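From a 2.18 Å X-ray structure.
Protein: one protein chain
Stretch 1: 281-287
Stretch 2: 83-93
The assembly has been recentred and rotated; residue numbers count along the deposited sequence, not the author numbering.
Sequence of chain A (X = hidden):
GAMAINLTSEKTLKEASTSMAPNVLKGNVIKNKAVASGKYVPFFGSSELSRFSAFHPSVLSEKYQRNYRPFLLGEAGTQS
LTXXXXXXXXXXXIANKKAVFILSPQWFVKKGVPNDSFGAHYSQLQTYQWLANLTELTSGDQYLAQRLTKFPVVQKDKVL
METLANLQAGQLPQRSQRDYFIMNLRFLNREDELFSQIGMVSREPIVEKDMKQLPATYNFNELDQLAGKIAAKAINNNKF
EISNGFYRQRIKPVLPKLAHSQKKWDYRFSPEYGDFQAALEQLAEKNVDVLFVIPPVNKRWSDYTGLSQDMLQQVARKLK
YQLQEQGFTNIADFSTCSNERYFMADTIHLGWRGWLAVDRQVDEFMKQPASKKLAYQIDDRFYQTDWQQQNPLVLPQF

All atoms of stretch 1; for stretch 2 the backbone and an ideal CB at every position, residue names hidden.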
ATOM      1  N   GLU A 281     -12.783  -0.825  -5.865  1.00 21.74           N
ATOM      2  CA  GLU A 281     -13.502  -0.800  -7.135  1.00 23.48           C
ATOM      3  C   GLU A 281     -12.544  -0.942  -8.312  1.00 22.19           C
ATOM      4  O   GLU A 281     -12.847  -1.642  -9.284  1.00 23.17           O
ATOM      5  CB  GLU A 281     -14.321   0.487  -7.257  1.00 26.45           C
ATOM      6  CG  GLU A 281     -14.988   0.652  -8.623  1.00 31.38           C
ATOM      7  CD  GLU A 281     -16.121   1.666  -8.623  1.00 34.81           C
ATOM      8  OE1 GLU A 281     -16.542   2.104  -7.531  1.00 35.21           O
ATOM      9  OE2 GLU A 281     -16.593   2.024  -9.721  1.00 37.53           O
ATOM     10  N   GLN A 282     -11.379  -0.292  -8.243  1.00 20.51           N
ATOM     11  CA  GLN A 282     -10.402  -0.417  -9.321  1.00 21.29           C
ATOM     12  C   GLN A 282      -9.901  -1.852  -9.444  1.00 19.68           C
ATOM     13  O   GLN A 282      -9.716  -2.360 -10.557  1.00 18.89           O
ATOM     14  CB  GLN A 282      -9.229   0.536  -9.089  1.00 21.50           C
ATOM     15  CG  GLN A 282      -9.601   2.009  -9.125  1.00 22.80           C
ATOM     16  CD  GLN A 282     -10.142   2.446 -10.475  1.00 24.55           C
ATOM     17  OE1 GLN A 282      -9.665   2.011 -11.523  1.00 25.68           O
ATOM     18  NE2 GLN A 282     -11.149   3.309 -10.455  1.00 25.48           N
ATOM     19  N   LEU A 283      -9.668  -2.518  -8.311  1.00 19.10           N
ATOM     20  CA  LEU A 283      -9.204  -3.901  -8.347  1.00 19.61           C
ATOM     21  C   LEU A 283     -10.279  -4.828  -8.901  1.00 20.19           C
ATOM     22  O   LEU A 283      -9.985  -5.715  -9.709  1.00 21.29           O
ATOM     23  CB  LEU A 283      -8.780  -4.343  -6.946  1.00 19.46           C
ATOM     24  CG  LEU A 283      -7.546  -3.625  -6.397  1.00 19.77           C
ATOM     25  CD1 LEU A 283      -7.487  -3.714  -4.877  1.00 18.94           C
ATOM     26  CD2 LEU A 283      -6.278  -4.203  -7.018  1.00 20.12           C
ATOM     27  N   ALA A 284     -11.532  -4.629  -8.487  1.00 20.86           N
ATOM     28  CA  ALA A 284     -12.617  -5.479  -8.965  1.00 22.30           C
ATOM     29  C   ALA A 284     -12.903  -5.255 -10.444  1.00 24.31           C
ATOM     30  O   ALA A 284     -13.252  -6.207 -11.154  1.00 24.80           O
ATOM     31  CB  ALA A 284     -13.881  -5.229  -8.141  1.00 22.59           C
ATOM     32  N   GLU A 285     -12.766  -4.018 -10.928  1.00 26.00           N
ATOM     33  CA  GLU A 285     -13.060  -3.737 -12.330  1.00 30.23           C
ATOM     34  C   GLU A 285     -12.094  -4.452 -13.266  1.00 29.67           C
ATOM     35  O   GLU A 285     -12.458  -4.764 -14.405  1.00 29.99           O
ATOM     36  CB  GLU A 285     -13.025  -2.231 -12.587  1.00 33.58           C
ATOM     37  CG  GLU A 285     -14.245  -1.496 -12.063  1.00 37.00           C
ATOM     38  CD  GLU A 285     -14.108   0.010 -12.156  1.00 40.59           C
ATOM     39  OE1 GLU A 285     -13.167   0.487 -12.827  1.00 42.03           O
ATOM     40  OE2 GLU A 285     -14.944   0.718 -11.556  1.00 41.91           O
ATOM     41  N   LYS A 286     -10.871  -4.721 -12.812  1.00 28.78           N
ATOM     42  CA  LYS A 286      -9.881  -5.429 -13.613  1.00 29.16           C
ATOM     43  C   LYS A 286      -9.735  -6.889 -13.192  1.00 27.70           C
ATOM     44  O   LYS A 286      -8.760  -7.544 -13.572  1.00 27.74           O
ATOM     45  CB  LYS A 286      -8.532  -4.709 -13.535  1.00 30.12           C
ATOM     46  CG  LYS A 286      -8.549  -3.293 -14.105  1.00 32.25           C
ATOM     47  CD  LYS A 286      -8.849  -3.287 -15.598  1.00 36.46           C
ATOM     48  CE  LYS A 286      -8.965  -1.874 -16.140  1.00 38.61           C
ATOM     49  NZ  LYS A 286      -9.467  -1.867 -17.543  1.00 41.58           N
ATOM     50  N   ASN A 287     -10.688  -7.409 -12.420  1.00 26.95           N
ATOM     51  CA  ASN A 287     -10.704  -8.823 -12.046  1.00 26.67           C
ATOM     52  C   ASN A 287      -9.390  -9.229 -11.383  1.00 23.71           C
ATOM     53  O   ASN A 287      -8.818 -10.277 -11.687  1.00 23.40           O
ATOM     54  CB  ASN A 287     -10.997  -9.703 -13.264  1.00 29.69           C
ATOM     55  CG  ASN A 287     -11.280 -11.145 -12.890  1.00 32.36           C
ATOM     56  OD1 ASN A 287     -10.545 -12.055 -13.276  1.00 34.39           O
ATOM     57  ND2 ASN A 287     -12.346 -11.360 -12.130  1.00 32.65           N
ATOM     58  N   UNK A  83      -3.133   5.009  -3.982  1.00 17.59           N
ATOM     59  CA  UNK A  83      -3.010   3.672  -4.551  1.00 17.24           C
ATOM     60  C   UNK A  83      -4.106   3.388  -5.568  1.00 16.83           C
ATOM     61  O   UNK A  83      -3.866   2.680  -6.553  1.00 16.22           O
ATOM     62  CB  UNK A  83      -3.046   2.620  -3.440  1.00 17.24           C
ATOM     63  N   UNK A  84      -5.309   3.923  -5.352  1.00 16.45           N
ATOM     64  CA  UNK A  84      -6.385   3.722  -6.318  1.00 17.17           C
ATOM     65  C   UNK A  84      -5.988   4.239  -7.695  1.00 16.30           C
ATOM     66  O   UNK A  84      -6.313   3.624  -8.718  1.00 16.74           O
ATOM     67  CB  UNK A  84      -7.664   4.416  -5.844  1.00 17.17           C
ATOM     68  N   UNK A  85      -5.273   5.364  -7.744  1.00 15.53           N
ATOM     69  CA  UNK A  85      -4.822   5.899  -9.023  1.00 16.52           C
ATOM     70  C   UNK A  85      -3.640   5.110  -9.573  1.00 14.84           C
ATOM     71  O   UNK A  85      -3.512   4.963 -10.794  1.00 14.40           O
ATOM     72  CB  UNK A  85      -4.443   7.374  -8.875  1.00 16.52           C
ATOM     73  N   UNK A  86      -2.777   4.598  -8.694  1.00 13.42           N
ATOM     74  CA  UNK A  86      -1.707   3.703  -9.127  1.00 13.36           C
ATOM     75  C   UNK A  86      -2.297   2.473  -9.803  1.00 14.50           C
ATOM     76  O   UNK A  86      -1.843   2.048 -10.872  1.00 14.63           O
ATOM     77  CB  UNK A  86      -0.830   3.293  -7.943  1.00 13.36           C
ATOM     78  N   UNK A  87      -3.322   1.883  -9.184  1.00 16.03           N
ATOM     79  CA  UNK A  87      -3.957   0.693  -9.746  1.00 16.92           C
ATOM     80  C   UNK A  87      -4.612   1.022 -11.080  1.00 17.52           C
ATOM     81  O   UNK A  87      -4.429   0.311 -12.076  1.00 18.48           O
ATOM     82  CB  UNK A  87      -4.991   0.121  -8.773  1.00 16.92           C
ATOM     83  N   UNK A  88      -5.391   2.106 -11.119  1.00 16.98           N
ATOM     84  CA  UNK A  88      -6.073   2.478 -12.354  1.00 17.72           C
ATOM     85  C   UNK A  88      -5.081   2.700 -13.489  1.00 16.81           C
ATOM     86  O   UNK A  88      -5.342   2.320 -14.636  1.00 17.30           O
ATOM     87  CB  UNK A  88      -6.913   3.738 -12.138  1.00 17.72           C
ATOM     88  N   UNK A  89      -3.932   3.309 -13.188  1.00 17.10           N
ATOM     89  CA  UNK A  89      -2.958   3.623 -14.227  1.00 17.60           C
ATOM     90  C   UNK A  89      -2.310   2.378 -14.814  1.00 18.78           C
ATOM     91  O   UNK A  89      -1.723   2.456 -15.896  1.00 17.84           O
ATOM     92  CB  UNK A  89      -1.877   4.548 -13.666  1.00 17.60           C
ATOM     93  N   UNK A  90      -2.400   1.236 -14.128  1.00 20.09           N
ATOM     94  CA  UNK A  90      -1.846   0.005 -14.681  1.00 21.68           C
ATOM     95  C   UNK A  90      -2.690  -0.520 -15.834  1.00 25.16           C
ATOM     96  O   UNK A  90      -2.171  -1.227 -16.706  1.00 26.42           O
ATOM     97  CB  UNK A  90      -1.732  -1.061 -13.590  1.00 21.68           C
ATOM     98  N   UNK A  91      -3.977  -0.188 -15.860  1.00 27.50           N
ATOM     99  CA  UNK A  91      -4.828  -0.624 -16.952  1.00 29.57           C
ATOM    100  C   UNK A  91      -4.855  -2.134 -17.068  1.00 30.49           C
ATOM    101  O   UNK A  91      -4.931  -2.861 -16.072  1.00 29.09           O
ATOM    102  CB  UNK A  91      -4.359  -0.006 -18.271  1.00 29.57           C
ATOM    103  N   UNK A  92      -4.783  -2.620 -18.308  1.00 33.60           N
ATOM    104  CA  UNK A  92      -4.825  -4.055 -18.555  1.00 35.48           C
ATOM    105  C   UNK A  92      -3.580  -4.779 -18.060  1.00 30.38           C
ATOM    106  O   UNK A  92      -3.569  -6.012 -18.054  1.00 31.80           O
ATOM    107  CB  UNK A  92      -5.007  -4.317 -20.051  1.00 35.48           C
ATOM    108  N   UNK A  93      -2.540  -4.052 -17.641  1.00 24.69           N
ATOM    109  CA  UNK A  93      -1.343  -4.707 -17.125  1.00 21.64           C
ATOM    110  C   UNK A  93      -1.661  -5.560 -15.903  1.00 20.50           C
ATOM    111  O   UNK A  93      -1.088  -6.642 -15.724  1.00 19.37           O
ATOM    112  CB  UNK A  93      -0.278  -3.666 -16.775  1.00 21.64           C
TER

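Helices 281-285 and 83-90 run in nearly the same direction, their axes 9.3 Å apart at closest approach and inclined by 20°, so stretch 2 meets stretch 1 once per turn of its helix.

Position 83 has nothing of stretch 1 within 5.5 Å of its CB, so this contact leaves the choice open; it is Gln83. At position 84 the CB points sideways, 4.5 Å from Gln282 CG. A small side chain fits easily, although a larger one that turned aside is not excluded. The residue is Ala84, and its carbonyl makes the closer contact, with Ala84 O 3.7 Å from Gln282 CG.

Position 85 points away from stretch 1 and position 86 is out of its reach, so neither is constrained here. They are Met85 and Val86.

Position 87 points toward stretch 1, its CB 4.3 Å from Gln282 CB and 4.8 Å from Leu283 CD2. These carbons offer an apolar surface that would suit isoleucine, leucine, valine or methionine. The residue is Ile87, with chi1 m and chi2 t. Ile87 CG2 lies 3.8 Å from Gln282 CB and 4.0 Å from Leu283 CD2, and Ile87 CD1 lies 3.8 Å from Leu283 CD2, so the side chain packs over both residues.

At position 88 the CB points sideways and lies 3.3 Å from Gln282 OE1. A carbonyl oxygen so near calls for a donor, and serine, threonine, asparagine, glutamine or histidine could supply one. The residue is His88. With chi1 t and chi2 at 90°, its ring meets the oxygen edge-on, and His88 ND1 donates a hydrogen bond to Gln282 OE1 at 2.9 Å, with an N-H...O angle of 150°.

Position 89 points away and position 90 sideways, both with CB beyond 5.5 Å of stretch 1. Ser89 turns back on its own helix, where Ser89 OG donates to Val86 O at 2.7 Å; the end of Met90 leads away.

Position 91 has phi/psi of 59/-138, and positive phi by itself favours glycine. The residue is Gly91, whose backbone borders the aliphatic part of the lysine: Gly91 O is 4.0 Å from Lys286 CD.

Position 92 starts with its CB directed away, but the ammonium group of Lys286 makes an acid attractive if the side chain can bend back; aspartate or glutamate would suit. Asp92, with chi1 m, brings its end nearer, and Asp92 OD1 forms a long salt bridge of 3.7 Å with Lys286 NZ. Position 93 is out of reach and could hold many residues; it is Ala93.

Stretch 2, residues 83-93: QAMVIHSMGDA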
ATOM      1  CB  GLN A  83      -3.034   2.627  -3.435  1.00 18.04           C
ATOM      2  CG  GLN A  83      -1.871   2.728  -2.456  1.00 19.04           C
ATOM      3  CD  GLN A  83      -0.545   2.324  -3.076  1.00 19.82           C
ATOM      4  OE1 GLN A  83      -0.423   2.218  -4.294  1.00 20.34           O
ATOM      5  NE2 GLN A  83       0.456   2.092  -2.233  1.00 19.33           N
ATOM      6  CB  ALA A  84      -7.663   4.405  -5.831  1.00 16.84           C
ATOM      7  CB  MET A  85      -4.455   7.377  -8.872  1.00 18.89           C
ATOM      8  CG  MET A  85      -4.206   8.094 -10.193  1.00 23.92           C
ATOM      9  SD  MET A  85      -5.664   8.142 -11.267  1.00 28.69           S
ATOM     10  CE  MET A  85      -6.784   9.138 -10.280  1.00 28.10           C
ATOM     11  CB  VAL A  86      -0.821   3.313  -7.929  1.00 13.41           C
ATOM     12  CG1 VAL A  86       0.158   2.208  -8.317  1.00 13.52           C
ATOM     13  CG2 VAL A  86      -0.079   4.528  -7.396  1.00 11.68           C
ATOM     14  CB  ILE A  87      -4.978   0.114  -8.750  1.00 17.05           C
ATOM     15  CG1 ILE A  87      -4.266  -0.397  -7.497  1.00 17.25           C
ATOM     16  CG2 ILE A  87      -5.788  -0.996  -9.406  1.00 17.51           C
ATOM     17  CD1 ILE A  87      -5.186  -0.615  -6.313  1.00 17.15           C
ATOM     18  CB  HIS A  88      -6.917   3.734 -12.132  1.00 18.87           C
ATOM     19  CG  HIS A  88      -7.653   4.184 -13.355  1.00 20.15           C
ATOM     20  ND1 HIS A  88      -8.925   3.747 -13.662  1.00 20.87           N
ATOM     21  CD2 HIS A  88      -7.292   5.020 -14.357  1.00 20.53           C
ATOM     22  CE1 HIS A  88      -9.317   4.300 -14.795  1.00 21.26           C
ATOM     23  NE2 HIS A  88      -8.344   5.076 -15.238  1.00 21.36           N
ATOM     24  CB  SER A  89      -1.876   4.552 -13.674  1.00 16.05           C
ATOM     25  OG  SER A  89      -1.068   3.886 -12.723  1.00 15.18           O
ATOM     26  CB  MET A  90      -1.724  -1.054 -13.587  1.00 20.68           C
ATOM     27  CG  MET A  90      -0.665  -0.736 -12.553  1.00 19.76           C
ATOM     28  SD  MET A  90      -0.562  -1.972 -11.251  1.00 20.17           S
ATOM     29  CE  MET A  90       0.854  -1.364 -10.340  1.00 19.87           C
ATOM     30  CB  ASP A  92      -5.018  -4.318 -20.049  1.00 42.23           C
ATOM     31  CG  ASP A  92      -6.373  -3.858 -20.551  1.00 46.66           C
ATOM     32  OD1 ASP A  92      -7.353  -3.937 -19.780  1.00 47.33           O
ATOM     33  OD2 ASP A  92      -6.460  -3.415 -21.716  1.00 48.97           O
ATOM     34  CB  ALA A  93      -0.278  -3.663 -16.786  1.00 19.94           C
TER
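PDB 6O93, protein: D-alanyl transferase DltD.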